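Local structure of 4-hydroxybenzoyl-CoA thioesterase (Staphylococcus aureus, 6FDG) at residues Gly52-Asn63 / Thr103-Glu114; Trp29-Ile38 / Ser88-Asn96. The protein probably hydrolyses acyl-CoA thioesters, with the DHNA-CoA intermediate of vitamin K2 synthesis as its likely substrate. All coordinates share one frame; numbering follows the deposited sequence.

Overall arrangement
Interactions 1 and 2 involve two neighbouring strands of one hotdog sheet, 88-95 and 101-113. Interaction 1 joins strand 101-113 to 53-54 and 57-64 within the sheet, and is only partly buried; it rests mainly on backbone hydrogen bonds, and around residues 59-63 polar side chains line one face, while Leu-60 and Val-62 lie on the other. Interaction 2 lies near the centre of the chain, is buried, and lays helix 26-41 on strand 88-95 through aromatic side chains and a single hydrogen bond between the segments. The two meet where Thr-107 OG1 of interaction 1 probably hydrogen-bonds Tyr-92 OH of interaction 2, a polar link beneath the helix.

Interaction 1 of 2, residues Gly52-Asn63 / Thr103-Glu114; sequences GIISPVTDLNVN and TTGSTELICIKE
Asn-61 and Ser-106 exchange backbone hydrogen bonds in both directions at an antiparallel pairing of the hotdog sheet, and Asn-63 does the same with Thr-104. Between these pairs Gly-105, with no side chain, lets its CA come within 4.2 Å of Val-62 CA. A classic beta bulge then shifts the register by one: Thr-58 and Asp-59 both face Glu-108, whose O accepts from Thr-58 N while its N donates to Asp-59 O. Past the corner at Thr-58, pairing continues to Ile-54 and Ile-112, and ends with Glu-114 N on Gly-52 O.

Polar side chains gather on the face of Asp-59 and Asn-61. Thr-58 OG1 sits between its own backbone N and carbonyl carbon (chi1 67°), from where it donates a hydrogen bond to Glu-108 OE1 at 2.6 Å, on the anti side but 30° out of the carboxylate plane. Asp-59 OD1 and Asn-61 ND2 instead bond Asn-63 and Asn-61 of the second subunit, whose strand extends the sheet.

Val-57 and Leu-109 form a buried apolar pair, Val-57 CG2 meeting Leu-109 CD1 at 3.8 Å, and both residues also touch Arg-34 of helix 26-41. Thr-58 uses its other branch for packing, CG2 lying 3.7 Å from Ile-110 CG1, while Pro-56 CG is 3.9 Å from Ile-112 CD1.

Serine suits position 55 because its short hydroxyl can turn back on the opposing backbone: Ser-55 OG donates to Ile-110 O at 2.8 Å, from above the carbonyl plane, 41° out of it.

Interaction 2 of 2, residues Trp29-Ile38 / Ser88-Asn96; sequences WFEVARLDYI and SVYKYEIFN
Phe-30 lies flat on Tyr-92 in an offset stack, ring centroids 4.1 Å apart and planes within 4° of parallel, so two broad side chains fill the space between helix and strand. Phe-30 CB also sits over the tyrosine ring, 3.8 Å from its centroid.

Arg-34 adds both an apolar and a polar contact. Its CG leaves anti to the backbone N (chi1 178°), carrying CD over the face of Tyr-90, 3.8 Å from the ring centroid; a bend at chi3 then brings NH2 to Tyr-92 OH in a hydrogen bond of 2.9 Å, the oxygen lying in the guanidinium plane. Tyrosine thus gives a stacking face and a polar end, and this hydroxyl has Thr-107 as a further partner. Tyr-90 turns its edge to the face of Tyr-37 in an offset edge-to-face pair.

Packing is looser at Ile-94, whose CD1 meets the edge of Trp-29 at CE3, 4.1 Å away. On the reverse of the strand, Lys-91 and Glu-93 point away from the helix and are partly exposed, as suits charged residues.

The helix crosses the strand at 115°, the central helix of the hotdog fold lying on its sheet; strand 73-83 also touches Ala-33 and Tyr-37, and helix 127-141 covers Tyr-37 and Ile-38.

Interaction 1 of 2, residues Gly52-Asn63 / Thr103-Glu114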
loop_
_atom_site.group_PDB
_atom_site.type_symbol
_atom_site.label_atom_id
_atom_site.label_comp_id
_atom_site.label_asym_id
_atom_site.label_seq_id
_atom_site.Cartn_x
_atom_site.Cartn_y
_atom_site.Cartn_z
ATOM N N GLY A 52 -10.567 -23.660 -3.841
ATOM C CA GLY A 52 -10.487 -23.096 -5.130
ATOM C C GLY A 52 -11.537 -22.043 -5.510
ATOM O O GLY A 52 -11.776 -21.800 -6.618
ATOM N N ILE A 53 -12.097 -21.429 -4.449
ATOM C CA ILE A 53 -13.105 -20.378 -4.629
ATOM C C ILE A 53 -12.553 -19.079 -4.015
ATOM O O ILE A 53 -12.011 -19.133 -2.979
ATOM C CB ILE A 53 -14.434 -20.774 -3.975
ATOM C CG1 ILE A 53 -15.025 -22.079 -4.603
ATOM C CG2 ILE A 53 -15.506 -19.653 -4.111
ATOM C CD1 ILE A 53 -15.271 -21.963 -6.058
ATOM N N ILE A 54 -12.699 -17.993 -4.777
ATOM C CA ILE A 54 -12.298 -16.632 -4.285
ATOM C C ILE A 54 -13.534 -15.793 -4.281
ATOM O O ILE A 54 -14.403 -15.896 -5.125
ATOM C CB ILE A 54 -11.383 -15.932 -5.259
ATOM C CG1 ILE A 54 -10.142 -16.760 -5.494
ATOM C CG2 ILE A 54 -10.918 -14.600 -4.674
ATOM C CD1 ILE A 54 -9.354 -16.196 -6.610
ATOM N N SER A 55 -13.467 -14.749 -3.383
ATOM C CA SER A 55 -14.539 -13.788 -3.216
ATOM C C SER A 55 -14.047 -12.319 -3.419
ATOM O O SER A 55 -13.702 -11.693 -2.374
ATOM C CB SER A 55 -15.171 -13.954 -1.895
ATOM O OG SER A 55 -16.334 -13.212 -1.747
ATOM N N PRO A 56 -14.098 -11.866 -4.603
ATOM C CA PRO A 56 -13.695 -10.473 -4.813
ATOM C C PRO A 56 -14.780 -9.489 -4.630
ATOM O O PRO A 56 -15.987 -9.739 -4.795
ATOM C CB PRO A 56 -13.242 -10.487 -6.247
ATOM C CG PRO A 56 -14.161 -11.477 -6.932
ATOM C CD PRO A 56 -14.300 -12.538 -5.887
ATOM N N VAL A 57 -14.326 -8.279 -4.281
ATOM C CA VAL A 57 -15.229 -7.042 -4.276
ATOM C C VAL A 57 -15.587 -6.620 -5.619
ATOM O O VAL A 57 -14.651 -6.392 -6.436
ATOM C CB VAL A 57 -14.520 -5.965 -3.469
ATOM C CG1 VAL A 57 -15.325 -4.694 -3.585
ATOM C CG2 VAL A 57 -14.389 -6.373 -2.052
ATOM N N THR A 58 -16.831 -6.387 -5.940
ATOM C CA THR A 58 -17.343 -5.911 -7.164
ATOM C C THR A 58 -17.878 -4.502 -7.129
ATOM O O THR A 58 -18.073 -3.862 -8.189
ATOM C CB THR A 58 -18.395 -6.892 -7.772
ATOM O OG1 THR A 58 -19.538 -6.897 -6.910
ATOM C CG2 THR A 58 -17.709 -8.224 -8.046
ATOM N N ASP A 59 -18.068 -3.927 -5.922
ATOM C CA ASP A 59 -18.515 -2.529 -5.788
ATOM C C ASP A 59 -18.047 -2.067 -4.478
ATOM O O ASP A 59 -18.181 -2.781 -3.437
ATOM C CB ASP A 59 -20.029 -2.375 -5.824
ATOM C CG ASP A 59 -20.478 -1.016 -5.984
ATOM O OD1 ASP A 59 -20.357 -0.488 -7.088
ATOM O OD2 ASP A 59 -20.929 -0.439 -5.011
ATOM N N LEU A 60 -17.515 -0.867 -4.368
ATOM C CA LEU A 60 -16.962 -0.259 -3.148
ATOM C C LEU A 60 -17.591 1.118 -2.990
ATOM O O LEU A 60 -17.550 1.909 -3.999
ATOM C CB LEU A 60 -15.438 -0.152 -3.192
ATOM C CG LEU A 60 -14.786 0.689 -2.090
ATOM C CD1 LEU A 60 -14.908 -0.010 -0.719
ATOM C CD2 LEU A 60 -13.342 0.873 -2.450
ATOM N N ASN A 61 -18.083 1.488 -1.814
ATOM C CA ASN A 61 -18.526 2.844 -1.507
ATOM C C ASN A 61 -18.008 3.196 -0.182
ATOM O O ASN A 61 -18.059 2.436 0.774
ATOM C CB ASN A 61 -20.043 2.866 -1.486
ATOM C CG ASN A 61 -20.626 2.302 -2.803
ATOM O OD1 ASN A 61 -20.982 1.069 -2.920
ATOM N ND2 ASN A 61 -20.667 3.102 -3.823
ATOM N N VAL A 62 -17.430 4.413 -0.049
ATOM C CA VAL A 62 -16.945 4.936 1.238
ATOM C C VAL A 62 -17.412 6.386 1.361
ATOM O O VAL A 62 -17.218 7.166 0.409
ATOM C CB VAL A 62 -15.440 4.932 1.401
ATOM C CG1 VAL A 62 -15.023 5.154 2.828
ATOM C CG2 VAL A 62 -14.782 3.558 0.908
ATOM N N ASN A 63 -18.081 6.750 2.445
ATOM C CA ASN A 63 -18.449 8.150 2.686
ATOM C C ASN A 63 -17.818 8.604 3.922
ATOM O O ASN A 63 -18.108 8.050 5.012
ATOM C CB ASN A 63 -19.934 8.215 2.827
ATOM C CG ASN A 63 -20.432 9.648 2.842
ATOM O OD1 ASN A 63 -20.375 10.280 3.828
ATOM N ND2 ASN A 63 -20.715 10.186 1.666
ATOM N N THR A 103 -17.055 7.389 9.432
ATOM C CA THR A 103 -17.149 6.853 8.079
ATOM C C THR A 103 -18.238 5.832 7.958
ATOM O O THR A 103 -18.493 5.087 8.923
ATOM C CB THR A 103 -15.778 6.062 7.773
ATOM O OG1 THR A 103 -14.713 6.564 8.483
ATOM C CG2 THR A 103 -15.579 5.942 6.331
ATOM N N THR A 104 -18.889 5.769 6.818
ATOM C CA THR A 104 -19.799 4.709 6.460
ATOM C C THR A 104 -19.392 4.170 5.129
ATOM O O THR A 104 -18.556 4.779 4.406
ATOM C CB THR A 104 -21.257 5.141 6.389
ATOM O OG1 THR A 104 -21.448 6.141 5.410
ATOM C CG2 THR A 104 -21.673 5.738 7.760
ATOM N N GLY A 105 -19.835 2.954 4.765
ATOM C CA GLY A 105 -19.554 2.496 3.375
ATOM C C GLY A 105 -20.155 1.166 3.157
ATOM O O GLY A 105 -20.951 0.619 4.028
ATOM N N SER A 106 -19.875 0.564 2.017
ATOM C CA SER A 106 -20.402 -0.716 1.649
ATOM C C SER A 106 -19.501 -1.396 0.664
ATOM O O SER A 106 -18.702 -0.756 -0.058
ATOM C CB SER A 106 -21.793 -0.635 1.064
ATOM O OG SER A 106 -21.849 0.146 -0.099
ATOM N N THR A 107 -19.553 -2.714 0.607
ATOM C CA THR A 107 -18.890 -3.549 -0.395
ATOM C C THR A 107 -19.792 -4.631 -0.907
ATOM O O THR A 107 -20.373 -5.406 -0.042
ATOM C CB THR A 107 -17.634 -4.215 0.101
ATOM O OG1 THR A 107 -17.966 -5.042 1.261
ATOM C CG2 THR A 107 -16.509 -3.227 0.480
ATOM N N GLU A 108 -19.917 -4.800 -2.215
ATOM C CA GLU A 108 -20.586 -5.993 -2.811
ATOM C C GLU A 108 -19.527 -6.986 -3.091
ATOM O O GLU A 108 -18.456 -6.685 -3.651
ATOM C CB GLU A 108 -21.309 -5.536 -4.056
ATOM C CG GLU A 108 -22.073 -6.747 -4.740
ATOM C CD GLU A 108 -22.675 -6.258 -6.022
ATOM O OE1 GLU A 108 -21.892 -5.809 -6.881
ATOM O OE2 GLU A 108 -23.878 -6.345 -6.175
ATOM N N LEU A 109 -19.813 -8.274 -2.762
ATOM C CA LEU A 109 -18.914 -9.430 -2.896
ATOM C C LEU A 109 -19.655 -10.488 -3.724
ATOM O O LEU A 109 -20.878 -10.663 -3.541
ATOM C CB LEU A 109 -18.510 -10.040 -1.604
ATOM C CG LEU A 109 -17.511 -9.395 -0.690
ATOM C CD1 LEU A 109 -16.183 -9.644 -1.193
ATOM C CD2 LEU A 109 -17.705 -7.954 -0.371
ATOM N N ILE A 110 -18.936 -11.175 -4.544
ATOM C CA ILE A 110 -19.404 -12.395 -5.299
ATOM C C ILE A 110 -18.431 -13.495 -4.937
ATOM O O ILE A 110 -17.376 -13.287 -4.373
ATOM C CB ILE A 110 -19.561 -12.179 -6.826
ATOM C CG1 ILE A 110 -18.211 -11.823 -7.468
ATOM C CG2 ILE A 110 -20.567 -11.116 -7.066
ATOM C CD1 ILE A 110 -18.121 -11.772 -8.979
ATOM N N CYS A 111 -18.748 -14.747 -5.351
ATOM C CA CYS A 111 -17.801 -15.843 -5.253
ATOM C C CYS A 111 -17.597 -16.440 -6.638
ATOM O O CYS A 111 -18.569 -16.579 -7.378
ATOM C CB CYS A 111 -18.393 -16.930 -4.336
ATOM S SG CYS A 111 -18.484 -16.492 -2.575
ATOM N N ILE A 112 -16.355 -16.743 -6.921
ATOM C CA ILE A 112 -15.963 -17.240 -8.232
ATOM C C ILE A 112 -14.944 -18.340 -8.085
ATOM O O ILE A 112 -14.272 -18.518 -7.147
ATOM C CB ILE A 112 -15.349 -16.094 -9.075
ATOM C CG1 ILE A 112 -14.037 -15.587 -8.510
ATOM C CG2 ILE A 112 -16.370 -14.940 -9.307
ATOM C CD1 ILE A 112 -13.428 -14.447 -9.351
ATOM N N LYS A 113 -14.860 -19.154 -9.194
ATOM C CA LYS A 113 -13.809 -20.120 -9.302
ATOM C C LYS A 113 -12.464 -19.484 -9.531
ATOM O O LYS A 113 -12.365 -18.580 -10.342
ATOM C CB LYS A 113 -14.115 -21.086 -10.489
ATOM C CG LYS A 113 -15.395 -21.781 -10.444
ATOM C CD LYS A 113 -15.563 -22.665 -9.283
ATOM C CE LYS A 113 -14.471 -23.730 -9.090
ATOM N NZ LYS A 113 -14.848 -25.086 -9.678
ATOM N N GLU A 114 -11.471 -19.944 -8.839
ATOM C CA GLU A 114 -10.115 -19.306 -8.854
ATOM C C GLU A 114 -9.522 -19.451 -10.222
ATOM O O GLU A 114 -8.805 -18.530 -10.717
ATOM C CB GLU A 114 -9.202 -19.948 -7.867
ATOM C CG GLU A 114 -7.843 -19.281 -7.846
ATOM C CD GLU A 114 -7.064 -19.638 -6.631
ATOM O OE1 GLU A 114 -7.292 -20.774 -6.101
ATOM O OE2 GLU A 114 -6.245 -18.762 -6.234
#

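Interaction 2 of 2, residues Trp29-Ile38 / Ser88-Asn96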
loop_
_atom_site.group_PDB
_atom_site.type_symbol
_atom_site.label_atom_id
_atom_site.label_comp_id
_atom_site.label_asym_id
_atom_site.label_seq_id
_atom_site.Cartn_x
_atom_site.Cartn_y
_atom_site.Cartn_z
ATOM N N TRP A 29 -9.384 -1.632 5.660
ATOM C CA TRP A 29 -10.041 -1.759 6.958
ATOM C C TRP A 29 -11.404 -2.409 6.828
ATOM O O TRP A 29 -11.735 -3.261 7.678
ATOM C CB TRP A 29 -10.230 -0.381 7.607
ATOM C CG TRP A 29 -8.922 0.236 8.073
ATOM C CD1 TRP A 29 -7.690 -0.210 7.902
ATOM C CD2 TRP A 29 -8.803 1.474 8.807
ATOM N NE1 TRP A 29 -6.727 0.636 8.490
ATOM C CE2 TRP A 29 -7.453 1.663 9.058
ATOM C CE3 TRP A 29 -9.715 2.411 9.251
ATOM C CZ2 TRP A 29 -6.934 2.726 9.822
ATOM C CZ3 TRP A 29 -9.232 3.501 9.990
ATOM C CH2 TRP A 29 -7.852 3.614 10.257
ATOM N N PHE A 30 -12.146 -2.143 5.751
ATOM C CA PHE A 30 -13.427 -2.861 5.519
ATOM C C PHE A 30 -13.119 -4.326 5.332
ATOM O O PHE A 30 -13.921 -5.162 5.815
ATOM C CB PHE A 30 -14.157 -2.328 4.330
ATOM C CG PHE A 30 -14.750 -0.943 4.476
ATOM C CD1 PHE A 30 -14.843 -0.229 5.649
ATOM C CD2 PHE A 30 -15.351 -0.379 3.339
ATOM C CE1 PHE A 30 -15.451 1.045 5.705
ATOM C CE2 PHE A 30 -15.997 0.843 3.386
ATOM C CZ PHE A 30 -16.015 1.547 4.595
ATOM N N GLU A 31 -12.035 -4.711 4.634
ATOM C CA GLU A 31 -11.690 -6.125 4.485
ATOM C C GLU A 31 -11.414 -6.776 5.805
ATOM O O GLU A 31 -11.913 -7.898 6.069
ATOM C CB GLU A 31 -10.498 -6.217 3.551
ATOM C CG GLU A 31 -9.887 -7.600 3.498
ATOM C CD GLU A 31 -8.513 -7.527 2.805
ATOM O OE1 GLU A 31 -7.433 -7.569 3.546
ATOM O OE2 GLU A 31 -8.490 -7.573 1.538
ATOM N N VAL A 32 -10.598 -6.146 6.649
ATOM C CA VAL A 32 -10.301 -6.693 7.957
ATOM C C VAL A 32 -11.610 -6.914 8.730
ATOM O O VAL A 32 -11.826 -7.970 9.338
ATOM C CB VAL A 32 -9.337 -5.759 8.721
ATOM C CG1 VAL A 32 -9.199 -6.145 10.231
ATOM C CG2 VAL A 32 -7.994 -5.784 8.076
ATOM N N ALA A 33 -12.486 -5.977 8.710
ATOM C CA ALA A 33 -13.777 -6.069 9.397
ATOM C C ALA A 33 -14.657 -7.129 8.851
ATOM O O ALA A 33 -15.260 -7.910 9.636
ATOM C CB ALA A 33 -14.423 -4.690 9.439
ATOM N N ARG A 34 -14.755 -7.213 7.536
ATOM C CA ARG A 34 -15.594 -8.196 6.910
ATOM C C ARG A 34 -15.093 -9.647 7.191
ATOM O O ARG A 34 -15.883 -10.540 7.504
ATOM C CB ARG A 34 -15.527 -7.954 5.352
ATOM C CG ARG A 34 -16.302 -8.912 4.542
ATOM C CD ARG A 34 -16.366 -8.501 3.075
ATOM N NE ARG A 34 -15.091 -8.486 2.405
ATOM C CZ ARG A 34 -14.437 -7.404 2.021
ATOM N NH1 ARG A 34 -13.284 -7.573 1.286
ATOM N NH2 ARG A 34 -14.724 -6.175 2.415
ATOM N N LEU A 35 -13.788 -9.837 7.177
ATOM C CA LEU A 35 -13.212 -11.153 7.468
ATOM C C LEU A 35 -13.445 -11.454 8.962
ATOM O O LEU A 35 -13.579 -12.692 9.282
ATOM C CB LEU A 35 -11.755 -11.189 7.038
ATOM C CG LEU A 35 -11.527 -11.242 5.524
ATOM C CD1 LEU A 35 -10.034 -11.026 5.188
ATOM C CD2 LEU A 35 -11.958 -12.577 4.903
ATOM N N ASP A 36 -13.451 -10.454 9.836
ATOM C CA ASP A 36 -13.727 -10.690 11.258
ATOM C C ASP A 36 -15.181 -11.072 11.379
ATOM O O ASP A 36 -15.543 -11.971 12.196
ATOM C CB ASP A 36 -13.437 -9.385 12.043
ATOM C CG ASP A 36 -13.532 -9.539 13.550
ATOM O OD1 ASP A 36 -13.031 -10.554 14.086
ATOM O OD2 ASP A 36 -14.137 -8.613 14.141
ATOM N N TYR A 37 -16.140 -10.458 10.678
ATOM C CA TYR A 37 -17.568 -10.823 10.671
ATOM C C TYR A 37 -17.660 -12.299 10.309
ATOM O O TYR A 37 -18.357 -13.097 10.970
ATOM C CB TYR A 37 -18.372 -9.926 9.734
ATOM C CG TYR A 37 -19.786 -10.288 9.583
ATOM C CD1 TYR A 37 -20.202 -11.281 8.687
ATOM C CD2 TYR A 37 -20.795 -9.634 10.322
ATOM C CE1 TYR A 37 -21.522 -11.623 8.521
ATOM C CE2 TYR A 37 -22.138 -9.942 10.169
ATOM C CZ TYR A 37 -22.516 -10.940 9.292
ATOM O OH TYR A 37 -23.893 -11.255 9.144
ATOM N N ILE A 38 -17.054 -12.707 9.204
ATOM C CA ILE A 38 -17.183 -14.071 8.748
ATOM C C ILE A 38 -16.622 -15.004 9.823
ATOM O O ILE A 38 -17.261 -16.115 10.020
ATOM C CB ILE A 38 -16.410 -14.155 7.380
ATOM C CG1 ILE A 38 -17.120 -13.363 6.297
ATOM C CG2 ILE A 38 -16.143 -15.654 7.004
ATOM C CD1 ILE A 38 -16.312 -13.240 5.012
ATOM N N SER A 88 -23.402 -10.720 -2.052
ATOM C CA SER A 88 -23.689 -10.177 -0.712
ATOM C C SER A 88 -23.316 -8.685 -0.681
ATOM O O SER A 88 -22.241 -8.337 -1.313
ATOM C CB SER A 88 -22.920 -10.801 0.356
ATOM O OG SER A 88 -23.286 -12.207 0.580
ATOM N N VAL A 89 -24.060 -7.851 -0.012
ATOM C CA VAL A 89 -23.674 -6.437 0.220
ATOM C C VAL A 89 -23.464 -6.277 1.713
ATOM O O VAL A 89 -24.384 -6.494 2.515
ATOM C CB VAL A 89 -24.723 -5.460 -0.269
ATOM C CG1 VAL A 89 -24.266 -4.014 -0.017
ATOM C CG2 VAL A 89 -24.968 -5.673 -1.766
ATOM N N TYR A 90 -22.243 -5.970 2.119
ATOM C CA TYR A 90 -21.870 -5.645 3.498
ATOM C C TYR A 90 -21.927 -4.163 3.650
ATOM O O TYR A 90 -21.518 -3.395 2.736
ATOM C CB TYR A 90 -20.481 -6.132 3.828
ATOM C CG TYR A 90 -20.240 -7.607 3.784
ATOM C CD1 TYR A 90 -20.152 -8.311 2.615
ATOM C CD2 TYR A 90 -20.200 -8.328 4.988
ATOM C CE1 TYR A 90 -19.958 -9.705 2.618
ATOM C CE2 TYR A 90 -19.983 -9.733 4.996
ATOM C CZ TYR A 90 -19.906 -10.321 3.824
ATOM O OH TYR A 90 -19.689 -11.749 3.801
ATOM N N LYS A 91 -22.368 -3.685 4.808
ATOM C CA LYS A 91 -22.291 -2.269 5.188
ATOM C C LYS A 91 -21.451 -2.154 6.419
ATOM O O LYS A 91 -21.324 -3.051 7.267
ATOM C CB LYS A 91 -23.702 -1.680 5.421
ATOM C CG LYS A 91 -24.393 -1.344 4.114
ATOM C CD LYS A 91 -25.800 -0.783 4.276
ATOM C CE LYS A 91 -25.729 0.549 4.956
ATOM N NZ LYS A 91 -26.916 1.366 4.391
ATOM N N TYR A 92 -20.843 -0.953 6.532
ATOM C CA TYR A 92 -19.915 -0.648 7.599
ATOM C C TYR A 92 -20.116 0.731 8.186
ATOM O O TYR A 92 -20.530 1.693 7.500
ATOM C CB TYR A 92 -18.463 -0.592 7.083
ATOM C CG TYR A 92 -18.104 -1.831 6.253
ATOM C CD1 TYR A 92 -18.353 -1.809 4.856
ATOM C CD2 TYR A 92 -17.492 -2.912 6.795
ATOM C CE1 TYR A 92 -18.093 -2.934 4.070
ATOM C CE2 TYR A 92 -17.180 -4.044 5.989
ATOM C CZ TYR A 92 -17.435 -3.999 4.639
ATOM O OH TYR A 92 -17.079 -5.121 3.822
ATOM N N GLU A 93 -19.788 0.837 9.453
ATOM C CA GLU A 93 -19.661 2.168 10.160
ATOM C C GLU A 93 -18.365 2.136 10.898
ATOM O O GLU A 93 -18.054 1.159 11.580
ATOM C CB GLU A 93 -20.826 2.375 11.176
ATOM C CG GLU A 93 -22.139 2.555 10.532
ATOM C CD GLU A 93 -23.349 2.629 11.498
ATOM O OE1 GLU A 93 -23.207 2.162 12.607
ATOM O OE2 GLU A 93 -24.372 3.029 10.961
ATOM N N ILE A 94 -17.585 3.221 10.830
ATOM C CA ILE A 94 -16.347 3.332 11.580
ATOM C C ILE A 94 -16.471 4.446 12.632
ATOM O O ILE A 94 -16.876 5.584 12.293
ATOM C CB ILE A 94 -15.145 3.674 10.730
ATOM C CG1 ILE A 94 -14.983 2.622 9.584
ATOM C CG2 ILE A 94 -13.903 3.782 11.572
ATOM C CD1 ILE A 94 -13.794 2.880 8.712
ATOM N N PHE A 95 -16.241 4.059 13.889
ATOM C CA PHE A 95 -16.244 5.035 15.020
ATOM C C PHE A 95 -14.860 5.259 15.423
ATOM O O PHE A 95 -13.997 4.389 15.595
ATOM C CB PHE A 95 -17.110 4.419 16.143
ATOM C CG PHE A 95 -18.538 4.178 15.768
ATOM C CD1 PHE A 95 -19.538 5.180 15.909
ATOM C CD2 PHE A 95 -18.933 2.949 15.208
ATOM C CE1 PHE A 95 -20.864 5.000 15.488
ATOM C CE2 PHE A 95 -20.261 2.774 14.808
ATOM C CZ PHE A 95 -21.217 3.759 14.936
ATOM N N ASN A 96 -14.597 6.566 15.729
ATOM C CA ASN A 96 -13.312 6.955 16.252
ATOM C C ASN A 96 -13.222 6.693 17.756
ATOM O O ASN A 96 -14.151 6.267 18.370
ATOM C CB ASN A 96 -12.933 8.343 15.753
ATOM C CG ASN A 96 -13.637 9.492 16.474
ATOM O OD1 ASN A 96 -14.370 9.218 17.445
ATOM N ND2 ASN A 96 -13.628 10.640 15.871
#